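Local coordinates for protein voltage-sensor containing phosphatase (Ciona intestinalis, PDB 3V0D) that probably dephosphorylates phosphoinositide lipids under the control of a membrane voltage sensor, through a cytoplasmic PTEN-like region made of a phosphatase and a C2 domain, at residues A[74-79]-A[125-130]; A[205-210]-A[237-242]. The protein carries 1 engineered substitution. One frame throughout, in Å; residues are numbered along the deposited sequence.

Contact 1: residues A[74-79]-A[125-130]. Engineered in segment 125-130: Ser126 (natural residue Cys). With PO4 (phosphate ion), chain C.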
loop_
_atom_site.group_PDB
_atom_site.type_symbol
_atom_site.label_atom_id
_atom_site.label_comp_id
_atom_site.label_asym_id
_atom_site.label_seq_id
_atom_site.Cartn_x
_atom_site.Cartn_y
_atom_site.Cartn_z
ATOM N N SER A 74 3.875 -8.798 -6.998
ATOM C CA SER A 74 3.707 -10.195 -6.633
ATOM C C SER A 74 3.200 -11.006 -7.827
ATOM O O SER A 74 3.404 -12.215 -7.881
ATOM C CB SER A 74 2.744 -10.358 -5.470
ATOM O OG SER A 74 1.453 -9.952 -5.895
ATOM N N GLU A 75 2.523 -10.359 -8.771
ATOM C CA GLU A 75 1.765 -11.093 -9.778
ATOM C C GLU A 75 2.635 -11.632 -10.904
ATOM O O GLU A 75 2.185 -12.550 -11.588
ATOM C CB GLU A 75 0.707 -10.166 -10.377
ATOM C CG GLU A 75 -0.323 -9.679 -9.361
ATOM C CD GLU A 75 0.046 -8.386 -8.617
ATOM O OE1 GLU A 75 -0.843 -7.856 -7.916
ATOM O OE2 GLU A 75 1.185 -7.902 -8.734
ATOM N N ARG A 76 3.802 -11.049 -11.140
ATOM C CA ARG A 76 4.542 -11.334 -12.373
ATOM C C ARG A 76 6.008 -10.998 -12.204
ATOM O O ARG A 76 6.336 -9.880 -11.776
ATOM C CB ARG A 76 4.025 -10.493 -13.574
ATOM C CG ARG A 76 2.709 -10.892 -14.192
ATOM C CD ARG A 76 2.497 -10.120 -15.495
ATOM N NE ARG A 76 2.333 -8.678 -15.293
ATOM C CZ ARG A 76 2.259 -7.777 -16.275
ATOM N NH1 ARG A 76 2.361 -8.155 -17.547
ATOM N NH2 ARG A 76 2.077 -6.489 -15.986
ATOM N N GLY A 77 6.874 -11.968 -12.541
ATOM C CA GLY A 77 8.287 -11.705 -12.790
ATOM C C GLY A 77 8.560 -11.728 -14.287
ATOM O O GLY A 77 7.679 -11.536 -15.115
ATOM N N TYR A 78 9.822 -11.950 -14.629
ATOM C CA TYR A 78 10.316 -11.914 -15.996
ATOM C C TYR A 78 11.730 -12.491 -15.984
ATOM O O TYR A 78 12.260 -12.815 -14.910
ATOM C CB TYR A 78 10.307 -10.496 -16.617
ATOM C CG TYR A 78 10.807 -9.388 -15.719
ATOM C CD1 TYR A 78 12.170 -9.142 -15.531
ATOM C CD2 TYR A 78 9.908 -8.552 -15.084
ATOM C CE1 TYR A 78 12.611 -8.111 -14.696
ATOM C CE2 TYR A 78 10.334 -7.538 -14.271
ATOM C CZ TYR A 78 11.679 -7.302 -14.083
ATOM O OH TYR A 78 12.124 -6.273 -13.290
ATOM N N ASP A 79 12.330 -12.611 -17.165
ATOM C CA ASP A 79 13.710 -13.069 -17.310
ATOM C C ASP A 79 14.668 -11.991 -16.814
ATOM O O ASP A 79 14.980 -11.019 -17.518
ATOM C CB ASP A 79 13.975 -13.399 -18.786
ATOM C CG ASP A 79 15.408 -13.786 -19.052
ATOM O OD1 ASP A 79 16.182 -13.936 -18.083
ATOM O OD2 ASP A 79 15.758 -13.927 -20.239
ATOM N N HIS A 125 9.896 -0.351 -10.093
ATOM C CA HIS A 125 8.712 -0.504 -10.921
ATOM C C HIS A 125 7.694 -1.379 -10.283
ATOM O O HIS A 125 7.992 -2.247 -9.445
ATOM C CB HIS A 125 9.031 -0.994 -12.353
ATOM C CG HIS A 125 9.273 -2.467 -12.472
ATOM N ND1 HIS A 125 8.249 -3.391 -12.541
ATOM C CD2 HIS A 125 10.429 -3.181 -12.545
ATOM C CE1 HIS A 125 8.770 -4.609 -12.637
ATOM N NE2 HIS A 125 10.087 -4.511 -12.662
ATOM N N SER A 126 6.456 -1.194 -10.734
ATOM C CA SER A 126 5.365 -2.059 -10.379
ATOM C C SER A 126 4.622 -2.398 -11.677
ATOM O O SER A 126 5.293 -2.738 -12.659
ATOM C CB SER A 126 4.548 -1.486 -9.230
ATOM O OG SER A 126 4.283 -0.112 -9.417
ATOM N N LYS A 127 3.290 -2.328 -11.720
ATOM C CA LYS A 127 2.583 -2.527 -12.994
ATOM C C LYS A 127 2.574 -1.199 -13.735
ATOM O O LYS A 127 3.156 -1.073 -14.814
ATOM C CB LYS A 127 1.168 -3.065 -12.755
ATOM C CG LYS A 127 0.413 -3.314 -14.029
ATOM C CD LYS A 127 -0.981 -3.915 -13.803
ATOM C CE LYS A 127 -1.658 -4.145 -15.148
ATOM N NZ LYS A 127 -2.991 -4.808 -15.042
ATOM N N GLY A 128 1.913 -0.201 -13.183
ATOM C CA GLY A 128 1.898 1.120 -13.784
ATOM C C GLY A 128 2.991 2.020 -13.247
ATOM O O GLY A 128 3.202 3.100 -13.786
ATOM N N GLY A 129 3.707 1.605 -12.209
ATOM C CA GLY A 129 4.686 2.480 -11.622
ATOM C C GLY A 129 4.068 3.623 -10.845
ATOM O O GLY A 129 4.660 4.695 -10.793
ATOM N N LYS A 130 2.949 3.352 -10.174
ATOM C CA LYS A 130 2.264 4.385 -9.414
ATOM C C LYS A 130 2.187 4.021 -7.920
ATOM O O LYS A 130 3.090 4.370 -7.209
ATOM C CB LYS A 130 0.928 4.804 -10.008
ATOM C CG LYS A 130 0.505 6.125 -9.421
ATOM C CD LYS A 130 -0.713 6.688 -10.097
ATOM C CE LYS A 130 -1.931 5.867 -9.761
ATOM N NZ LYS A 130 -3.135 6.490 -10.344
HETATM P P PO4 C . 1.018 0.054 -9.499
HETATM O O1 PO4 C . -0.443 0.031 -9.016
HETATM O O2 PO4 C . 1.311 -1.277 -10.149
HETATM O O3 PO4 C . 1.139 1.171 -10.498
HETATM O O4 PO4 C . 1.901 0.275 -8.348
#
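Tyr78 and His125 meet through a single polar bond: the phenol OH lies 2.8 Å from NE2, in the plane of the imidazole, and either partner could be the donor. Both residues place CG between the backbone N and the carbonyl carbon (chi1 80° for His125), which turns the rings toward each other. They touch rim to rim, Tyr78 CE2 3.4 Å from His125 NE2, with the planes at 33° and neither ring over the face of the other. The far nitrogen is used as well: His125 ND1 donates to Ser126 O over 3.0 Å in a nearly straight bond (175°) along a lone pair in the carbonyl plane. Held at both nitrogens, the imidazole has its rotation fixed.

Residues 125-130 belong to the P-loop of the protein tyrosine phosphatase superfamily, which runs from strand 121-125 into helix 131-143. Its nucleophile position holds the engineered Ser126 in place of the natural cysteine. The loop wraps a phosphate ion: Ser126 OG bonds O4 at 2.6 Å, Lys127 N bonds O2 at 2.7 Å and Lys130 N bonds O3 at 2.9 Å, with Arg132 adding a side-chain bond.

Van der Waals contact is slight: in one of two modelled Arg76 conformers, the guanidinium edge has NH2 4.1 Å from Lys127 CG, while Phe39 makes a cation-pi contact. Arg76 NH2 and Lys127 NZ, like charges 5.4 Å apart, may add positive potential beside the loop.

Contact 2: residues A[205-210]-A[237-242]; sequences TGVTIT and CKFAEG
Phe239 turns its CG anti to the carbonyl carbon (chi1 -68°), which carries the ring from just beyond the end of strand 232-238 across to strand 202-210. On the facing side, Val207 has CG1 between its backbone N and carbonyl carbon (chi1 54°), and this methyl is the branch that reaches the ring. Val207 CG1 lies 3.9 Å from Phe239 CZ, at the leading end of the phenyl, and comes in obliquely; the two side chains cross at about a right angle. Two residues along the same strand, Ile209 adds a looser touch, its terminal CD1 being 4.5 Å from Phe239 CE2 and near the plane of the ring, at the edge. The phenyl is thus met by two aliphatic groups from alternate positions of one strand. No hydrogen bond links the segments, and their backbones stay well apart, with 10.5 Å between Val207 CA and Cys237 CA, so the contact is made by side chains alone. All three touching residues are buried.

Beyond Phe239 the chain turns back through residues with helical backbone angles, and Gly242 N makes weak bonds to Lys238 O and Phe239 O. Leu223 and Met225 also pack on the phenyl, as do Cys245 and Leu247, while Val207 also touches Val329 and Leu331 of strand 328-335. Strand 202-210 lies in the five-stranded antiparallel sheet and strand 232-238 at an edge of the four-stranded one, and such apolar packing between two facing sheets is characteristic of the beta sandwich of a PTEN-type C2 domain.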
loop_
_atom_site.group_PDB
_atom_site.type_symbol
_atom_site.label_atom_id
_atom_site.label_comp_id
_atom_site.label_asym_id
_atom_site.label_seq_id
_atom_site.Cartn_x
_atom_site.Cartn_y
_atom_site.Cartn_z
ATOM N N THR A 205 -11.147 -7.944 19.047
ATOM C CA THR A 205 -12.318 -8.329 19.835
ATOM C C THR A 205 -13.574 -7.548 19.462
ATOM O O THR A 205 -14.672 -7.919 19.906
ATOM C CB THR A 205 -12.073 -8.134 21.324
ATOM O OG1 THR A 205 -11.728 -6.768 21.530
ATOM C CG2 THR A 205 -10.959 -9.050 21.824
ATOM N N GLY A 206 -13.442 -6.514 18.643
ATOM C CA GLY A 206 -14.605 -5.771 18.219
ATOM C C GLY A 206 -14.330 -4.927 16.986
ATOM O O GLY A 206 -13.168 -4.558 16.710
ATOM N N VAL A 207 -15.397 -4.614 16.245
ATOM C CA VAL A 207 -15.334 -3.681 15.137
ATOM C C VAL A 207 -16.549 -2.774 15.220
ATOM O O VAL A 207 -17.662 -3.249 15.473
ATOM C CB VAL A 207 -15.192 -4.405 13.750
ATOM C CG1 VAL A 207 -16.306 -5.469 13.489
ATOM C CG2 VAL A 207 -15.090 -3.396 12.613
ATOM N N THR A 208 -16.319 -1.476 15.028
ATOM C CA THR A 208 -17.356 -0.456 15.099
ATOM C C THR A 208 -17.291 0.357 13.823
ATOM O O THR A 208 -16.210 0.827 13.468
ATOM C CB THR A 208 -17.131 0.456 16.319
ATOM O OG1 THR A 208 -17.102 -0.376 17.486
ATOM C CG2 THR A 208 -18.243 1.497 16.456
ATOM N N ILE A 209 -18.438 0.518 13.156
ATOM C CA ILE A 209 -18.506 1.293 11.928
ATOM C C ILE A 209 -19.540 2.394 12.123
ATOM O O ILE A 209 -20.703 2.116 12.425
ATOM C CB ILE A 209 -18.892 0.426 10.727
ATOM C CG1 ILE A 209 -17.980 -0.802 10.626
ATOM C CG2 ILE A 209 -18.894 1.256 9.452
ATOM C CD1 ILE A 209 -18.355 -1.791 9.520
ATOM N N THR A 210 -19.095 3.635 11.947
ATOM C CA THR A 210 -19.973 4.804 12.054
ATOM C C THR A 210 -20.432 5.270 10.685
ATOM O O THR A 210 -19.785 4.988 9.685
ATOM C CB THR A 210 -19.260 5.951 12.786
ATOM O OG1 THR A 210 -18.103 6.356 12.032
ATOM C CG2 THR A 210 -18.879 5.519 14.196
ATOM N N CYS A 237 -15.804 -13.271 9.776
ATOM C CA CYS A 237 -16.989 -12.935 10.566
ATOM C C CYS A 237 -18.112 -12.548 9.617
ATOM O O CYS A 237 -17.905 -11.735 8.726
ATOM C CB CYS A 237 -16.723 -11.730 11.463
ATOM S SG CYS A 237 -15.325 -11.948 12.615
ATOM N N LYS A 238 -19.297 -13.111 9.819
ATOM C CA LYS A 238 -20.465 -12.772 8.990
ATOM C C LYS A 238 -21.493 -12.181 9.937
ATOM O O LYS A 238 -21.984 -12.854 10.844
ATOM C CB LYS A 238 -21.007 -13.989 8.224
ATOM C CG LYS A 238 -19.929 -14.742 7.459
ATOM C CD LYS A 238 -20.496 -15.911 6.692
ATOM C CE LYS A 238 -19.392 -16.678 6.009
ATOM N NZ LYS A 238 -19.900 -17.754 5.130
ATOM N N PHE A 239 -21.768 -10.895 9.757
ATOM C CA PHE A 239 -22.423 -10.123 10.818
ATOM C C PHE A 239 -23.872 -10.530 11.077
ATOM O O PHE A 239 -24.252 -10.718 12.231
ATOM C CB PHE A 239 -22.366 -8.626 10.485
ATOM C CG PHE A 239 -20.982 -7.992 10.517
ATOM C CD1 PHE A 239 -19.802 -8.714 10.777
ATOM C CD2 PHE A 239 -20.888 -6.621 10.268
ATOM C CE1 PHE A 239 -18.566 -8.061 10.788
ATOM C CE2 PHE A 239 -19.672 -5.980 10.252
ATOM C CZ PHE A 239 -18.507 -6.696 10.517
ATOM N N ALA A 240 -24.689 -10.634 10.032
ATOM C CA ALA A 240 -26.124 -10.905 10.247
ATOM C C ALA A 240 -26.328 -12.222 10.983
ATOM O O ALA A 240 -27.212 -12.350 11.838
ATOM C CB ALA A 240 -26.872 -10.926 8.925
ATOM N N GLU A 241 -25.522 -13.209 10.612
ATOM C CA GLU A 241 -25.710 -14.577 11.075
ATOM C C GLU A 241 -25.029 -14.865 12.408
ATOM O O GLU A 241 -25.278 -15.914 13.025
ATOM C CB GLU A 241 -25.258 -15.590 10.020
ATOM C CG GLU A 241 -25.943 -15.410 8.665
ATOM C CD GLU A 241 -25.243 -14.374 7.733
ATOM O OE1 GLU A 241 -24.349 -13.566 8.144
ATOM O OE2 GLU A 241 -25.624 -14.380 6.537
ATOM N N GLY A 242 -24.134 -13.985 12.842
ATOM C CA GLY A 242 -23.391 -14.253 14.071
ATOM C C GLY A 242 -22.303 -15.295 13.888
ATOM O O GLY A 242 -21.900 -15.925 14.841
#

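Contact 1 and contact 2 belong to different domains and lie on opposite sides of the centre of the chain. Their centres are 36 Å apart and their nearest atoms about 24 Å apart, so they do not touch. They also follow one another in sequence, 74-79 with 125-130 closing before 205-210 with 237-242 opens. Only contact 1 includes the phosphate-binding loop, and it is partly open to solvent; contact 2 is entirely apolar and buried, and its nearest atom to the bound phosphate, Ile209 CD1, is 25.8 Å from phosphate O1. Contact 1 borders the phosphate-binding loop of the phosphatase domain, whereas contact 2 lies between the sheets of the C2 domain.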